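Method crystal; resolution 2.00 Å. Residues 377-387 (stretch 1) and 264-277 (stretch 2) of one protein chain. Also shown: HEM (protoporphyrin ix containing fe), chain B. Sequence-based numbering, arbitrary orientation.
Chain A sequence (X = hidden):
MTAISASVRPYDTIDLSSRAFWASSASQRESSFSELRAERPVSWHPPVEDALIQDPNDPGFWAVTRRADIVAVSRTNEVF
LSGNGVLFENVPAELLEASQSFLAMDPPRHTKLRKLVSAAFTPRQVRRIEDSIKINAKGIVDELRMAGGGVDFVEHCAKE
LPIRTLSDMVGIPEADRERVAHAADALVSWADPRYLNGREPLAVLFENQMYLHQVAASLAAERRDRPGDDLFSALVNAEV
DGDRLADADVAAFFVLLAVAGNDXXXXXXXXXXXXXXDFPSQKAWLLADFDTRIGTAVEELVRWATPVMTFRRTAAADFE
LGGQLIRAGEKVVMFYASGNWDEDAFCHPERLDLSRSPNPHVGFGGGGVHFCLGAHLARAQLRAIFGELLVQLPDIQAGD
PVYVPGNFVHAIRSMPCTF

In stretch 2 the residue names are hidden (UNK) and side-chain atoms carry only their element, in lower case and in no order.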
# COMPACT_ATOMS: atom_id res chain seq x y z
N LEU A 377 6.99 7.17 -8.72
CA LEU A 377 5.71 7.71 -9.17
C LEU A 377 4.89 8.21 -7.99
O LEU A 377 4.24 9.26 -8.08
CB LEU A 377 4.94 6.64 -9.94
CG LEU A 377 3.57 7.05 -10.48
CD1 LEU A 377 3.73 7.93 -11.71
CD2 LEU A 377 2.74 5.81 -10.80
N ALA A 378 4.89 7.48 -6.88
CA ALA A 378 4.15 7.92 -5.70
C ALA A 378 4.70 9.24 -5.18
O ALA A 378 3.93 10.16 -4.86
CB ALA A 378 4.20 6.85 -4.61
N ARG A 379 6.03 9.36 -5.08
CA ARG A 379 6.63 10.59 -4.59
C ARG A 379 6.29 11.77 -5.49
O ARG A 379 6.03 12.87 -5.00
CB ARG A 379 8.15 10.42 -4.49
CG ARG A 379 8.59 9.42 -3.44
CD ARG A 379 10.09 9.20 -3.47
NE ARG A 379 10.54 8.40 -2.33
CZ ARG A 379 11.22 7.26 -2.43
NH1 ARG A 379 11.56 6.79 -3.63
NH2 ARG A 379 11.58 6.60 -1.34
N ALA A 380 6.27 11.55 -6.81
CA ALA A 380 5.91 12.63 -7.72
C ALA A 380 4.46 13.07 -7.52
O ALA A 380 4.14 14.25 -7.63
CB ALA A 380 6.14 12.19 -9.17
N GLN A 381 3.58 12.12 -7.20
CA GLN A 381 2.18 12.46 -6.96
C GLN A 381 2.02 13.27 -5.68
O GLN A 381 1.25 14.24 -5.64
CB GLN A 381 1.33 11.20 -6.92
CG GLN A 381 1.21 10.48 -8.25
CD GLN A 381 0.21 9.34 -8.20
OE1 GLN A 381 -0.93 9.52 -7.78
NE2 GLN A 381 0.64 8.17 -8.64
N LEU A 382 2.74 12.88 -4.62
CA LEU A 382 2.61 13.57 -3.34
C LEU A 382 3.21 14.97 -3.40
O LEU A 382 2.68 15.90 -2.80
CB LEU A 382 3.27 12.75 -2.22
CG LEU A 382 2.82 11.29 -2.14
CD1 LEU A 382 3.77 10.48 -1.27
CD2 LEU A 382 1.39 11.20 -1.64
N ARG A 383 4.33 15.13 -4.10
CA ARG A 383 4.90 16.46 -4.29
C ARG A 383 3.93 17.37 -5.04
O ARG A 383 3.80 18.55 -4.72
CB ARG A 383 6.23 16.36 -5.04
CG ARG A 383 7.36 15.71 -4.24
CD ARG A 383 8.71 15.93 -4.91
NE ARG A 383 8.67 15.62 -6.34
CZ ARG A 383 9.04 14.45 -6.86
NH1 ARG A 383 9.49 13.49 -6.07
NH2 ARG A 383 8.97 14.26 -8.17
N ALA A 384 3.25 16.82 -6.05
CA ALA A 384 2.38 17.64 -6.89
C ALA A 384 1.09 18.01 -6.19
O ALA A 384 0.65 19.17 -6.26
CB ALA A 384 2.09 16.92 -8.20
N ILE A 385 0.45 17.05 -5.51
CA ILE A 385 -0.86 17.32 -4.91
C ILE A 385 -0.73 18.23 -3.69
O ILE A 385 -1.59 19.08 -3.45
CB ILE A 385 -1.58 16.00 -4.58
CG1 ILE A 385 -3.05 16.26 -4.26
CG2 ILE A 385 -0.89 15.26 -3.44
CD1 ILE A 385 -3.85 16.78 -5.43
N PHE A 386 0.34 18.07 -2.91
CA PHE A 386 0.51 18.91 -1.73
C PHE A 386 1.04 20.29 -2.09
O PHE A 386 0.79 21.25 -1.36
CB PHE A 386 1.43 18.22 -0.72
CG PHE A 386 0.74 17.16 0.09
CD1 PHE A 386 -0.19 17.51 1.06
CD2 PHE A 386 0.99 15.82 -0.13
CE1 PHE A 386 -0.83 16.54 1.81
CE2 PHE A 386 0.35 14.85 0.61
CZ PHE A 386 -0.56 15.21 1.58
N GLY A 387 1.76 20.40 -3.21
CA GLY A 387 2.14 21.72 -3.69
C GLY A 387 0.96 22.50 -4.22
O GLY A 387 0.87 23.72 -4.03
N UNK A 264 -2.66 2.96 -1.95
CA UNK A 264 -1.57 3.44 -1.11
C UNK A 264 -1.44 4.96 -1.17
O UNK A 264 -1.42 5.63 -0.13
c UNK A 264 -0.32 1.27 -1.28
c UNK A 264 -0.26 2.77 -1.53
o UNK A 264 -0.03 3.02 -2.92
N UNK A 265 -1.34 5.51 -2.38
CA UNK A 265 -1.19 6.96 -2.52
C UNK A 265 -2.43 7.68 -2.01
O UNK A 265 -2.32 8.75 -1.39
o UNK A 265 0.13 6.50 -4.49
c UNK A 265 -0.54 8.78 -4.12
c UNK A 265 -0.93 7.31 -3.98
N UNK A 266 -3.62 7.12 -2.26
CA UNK A 266 -4.85 7.76 -1.81
C UNK A 266 -4.88 7.90 -0.30
O UNK A 266 -5.29 8.95 0.23
c UNK A 266 -7.31 7.06 -1.48
c UNK A 266 -6.05 6.96 -2.32
n UNK A 266 -10.86 5.38 -3.09
c UNK A 266 -10.81 5.86 -1.85
c UNK A 266 -8.37 6.11 -2.02
n UNK A 266 -9.64 6.22 -1.32
n UNK A 266 -11.93 5.99 -1.15
N UNK A 267 -4.44 6.88 0.43
CA UNK A 267 -4.43 6.97 1.89
C UNK A 267 -3.34 7.91 2.38
O UNK A 267 -3.54 8.64 3.35
c UNK A 267 -4.27 5.58 2.51
o UNK A 267 -7.12 5.89 2.99
c UNK A 267 -5.33 4.56 2.10
n UNK A 267 -7.54 4.71 1.12
c UNK A 267 -6.74 5.12 2.11
N UNK A 268 -2.18 7.90 1.72
CA UNK A 268 -1.10 8.79 2.13
C UNK A 268 -1.49 10.26 1.96
O UNK A 268 -1.08 11.10 2.77
c UNK A 268 1.35 9.31 1.84
c UNK A 268 0.17 8.49 1.32
o UNK A 268 0.49 7.10 1.44
N UNK A 269 -2.29 10.57 0.95
CA UNK A 269 -2.75 11.95 0.77
C UNK A 269 -3.71 12.34 1.89
O UNK A 269 -3.61 13.44 2.45
c UNK A 269 -2.92 11.72 -3.10
c UNK A 269 -2.34 11.99 -1.72
c UNK A 269 -3.40 12.12 -0.62
c UNK A 269 -4.11 13.46 -0.72
N UNK A 270 -4.63 11.45 2.25
CA UNK A 270 -5.56 11.74 3.34
C UNK A 270 -4.83 11.85 4.67
O UNK A 270 -5.06 12.79 5.44
c UNK A 270 -6.64 10.66 3.41
o UNK A 270 -7.45 10.67 2.25
N UNK A 271 -3.95 10.90 4.96
CA UNK A 271 -3.16 10.98 6.19
C UNK A 271 -2.26 12.21 6.20
O UNK A 271 -2.00 12.78 7.26
c UNK A 271 -3.18 7.28 6.05
n UNK A 271 -3.95 8.40 7.76
n UNK A 271 -4.07 6.51 6.76
c UNK A 271 -3.11 8.48 6.68
c UNK A 271 -2.31 9.71 6.36
c UNK A 271 -4.51 7.20 7.79
N UNK A 272 -1.80 12.64 5.02
CA UNK A 272 -0.90 13.78 4.97
C UNK A 272 -1.60 15.09 5.30
O UNK A 272 -1.04 15.93 6.02
N UNK A 273 -2.81 15.29 4.78
CA UNK A 273 -3.55 16.51 5.08
C UNK A 273 -3.87 16.61 6.57
O UNK A 273 -3.77 17.68 7.17
c UNK A 273 -5.02 19.02 3.74
c UNK A 273 -7.09 17.63 3.92
c UNK A 273 -4.83 16.57 4.25
c UNK A 273 -5.67 17.84 4.44
N UNK A 274 -4.24 15.48 7.19
CA UNK A 274 -4.50 15.47 8.62
C UNK A 274 -3.23 15.74 9.42
O UNK A 274 -3.27 16.43 10.44
n UNK A 274 -6.79 13.28 12.71
c UNK A 274 -5.39 14.00 10.52
c UNK A 274 -5.13 14.14 9.03
c UNK A 274 -6.83 14.74 12.43
c UNK A 274 -6.37 15.05 11.02
N UNK A 275 -2.10 15.20 8.96
CA UNK A 275 -0.83 15.45 9.63
C UNK A 275 -0.43 16.92 9.55
O UNK A 275 0.06 17.49 10.52
c UNK A 275 0.27 14.56 9.04
N UNK A 276 -0.64 17.54 8.38
CA UNK A 276 -0.38 18.97 8.26
C UNK A 276 -1.30 19.79 9.15
O UNK A 276 -0.91 20.84 9.65
c UNK A 276 0.28 19.38 4.42
c UNK A 276 -0.51 19.41 6.80
c UNK A 276 1.93 19.15 6.28
c UNK A 276 0.52 18.84 5.82
N UNK A 277 -2.54 19.32 9.35
CA UNK A 277 -3.46 20.02 10.24
C UNK A 277 -3.06 19.85 11.69
O UNK A 277 -3.14 20.79 12.49
c UNK A 277 -5.87 20.24 10.93
o UNK A 277 -5.27 19.74 8.65
c UNK A 277 -4.89 19.52 10.01
CHA HEM B . 5.15 -3.12 -3.83
CHB HEM B . 3.04 -0.57 -7.38
CHC HEM B . 2.66 3.25 -4.41
CHD HEM B . 3.97 0.38 -0.70
C1A HEM B . 4.62 -2.77 -5.06
C2A HEM B . 4.55 -3.61 -6.24
C3A HEM B . 3.97 -2.90 -7.21
C4A HEM B . 3.65 -1.59 -6.69
CMA HEM B . 3.69 -3.40 -8.65
CAA HEM B . 5.07 -5.05 -6.35
CBA HEM B . 6.57 -5.01 -6.62
CGA HEM B . 7.15 -6.40 -6.55
O1A HEM B . 8.27 -6.61 -7.08
O2A HEM B . 6.49 -7.30 -5.97
C1B HEM B . 2.81 0.70 -6.91
C2B HEM B . 2.37 1.83 -7.70
C3B HEM B . 2.26 2.89 -6.91
C4B HEM B . 2.63 2.48 -5.56
CMB HEM B . 2.07 1.81 -9.22
CAB HEM B . 1.81 4.28 -7.43
CBB HEM B . 1.81 5.37 -6.67
C1C HEM B . 2.99 2.81 -3.14
C2C HEM B . 3.05 3.62 -1.93
C3C HEM B . 3.40 2.81 -0.91
C4C HEM B . 3.60 1.48 -1.44
CMC HEM B . 2.72 5.13 -1.90
CAC HEM B . 3.62 3.13 0.58
CBC HEM B . 3.69 4.37 1.08
C1D HEM B . 4.42 -0.81 -1.21
C2D HEM B . 4.96 -1.92 -0.46
C3D HEM B . 5.28 -2.89 -1.31
C4D HEM B . 4.97 -2.43 -2.65
CMD HEM B . 5.11 -1.96 1.08
CAD HEM B . 5.90 -4.27 -0.95
CBD HEM B . 7.39 -4.09 -0.69
CGD HEM B . 8.02 -5.40 -0.28
O1D HEM B . 9.24 -5.40 0.03
O2D HEM B . 7.31 -6.43 -0.25
NA HEM B . 4.06 -1.55 -5.37
NB HEM B . 2.96 1.14 -5.61
NC HEM B . 3.34 1.52 -2.80
ND HEM B . 4.45 -1.16 -2.55
FE HEM B . 3.92 0.07 -4.11

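Position 264 has three side-chain atoms, a carbon carrying one oxygen and one carbon. It touches nothing on stretch 1. This is Thr264, whose OG1 lies 3.0 Å from C1C of the heme.

Position 265 has the same branched set of one oxygen and two carbons. Its CB points toward stretch 1, and the fork meets Ala378, Gln381 and Leu382. It is Thr265. Its CG2 lies 3.8 Å from Gln381 OE1 and 4.0 Å from Leu382 CD2. Thr265 OG1 is 4.1 Å from Ala378 CB. Thr265 OG1 is also 3.0 Å from HEM CBB, and has no hydrogen-bond partner in the model.

Position 266 carries three carbons, a nitrogen, then a carbon with two more nitrogens. It points away from stretch 1. This is Arg266.

Position 267 has three carbons, the third bearing an oxygen and a nitrogen, and makes no contact. This is Gln267.

Position 268 again has a carbon carrying one oxygen and one carbon. It reaches Leu382, and its backbone O lies near the edge of the Phe386 ring. It is Thr268. CG2 is 4.0 Å from Leu382 CD2, while OG1 donates to Thr264 O at 2.9 Å, back along its own helix.

Position 269 has four carbons, forked at the first, with one arm two carbons long. It packs on Leu382 and Ile385. This is Ile269. Its CG1 lies 3.8 Å from Leu382 CD2 and 4.0 Å from Ile385 CG2.

Position 270 has one carbon then one oxygen, facing away: Ser270.

Position 271 has one carbon and a five-membered ring of three carbons and two nitrogens. The ring leads away from stretch 1. This is His271.

Position 272 has no side-chain atoms. Its CA is 3.7 Å from Phe386 CZ. It is Gly272; an ideal CB would clash with that CZ at 2.4 Å.

Position 273 has four carbons, forked at the second. Its backbone N is 3.8 Å from Phe386 CE1. This is Leu273.

Position 274 has four carbons in a row ending in nitrogen, out of reach: Lys274.

Position 275 has a single carbon and no contact: Ala275.

Position 276 has four carbons, forked at the second, meeting Phe386. It is Leu276, with CD1 3.9 Å from Phe386 CD1.

Position 277 has a carbon carrying one oxygen and one carbon, out of reach: Thr277.

The helices cross at -34° and bury 420 Å² without a hydrogen bond between them. Phe386 sits among Ile269, Gly272, Leu273 and Leu276, where the bare glycine leaves room for its ring.

Stretch 2 (264-277) TTRQTISHGLKALT
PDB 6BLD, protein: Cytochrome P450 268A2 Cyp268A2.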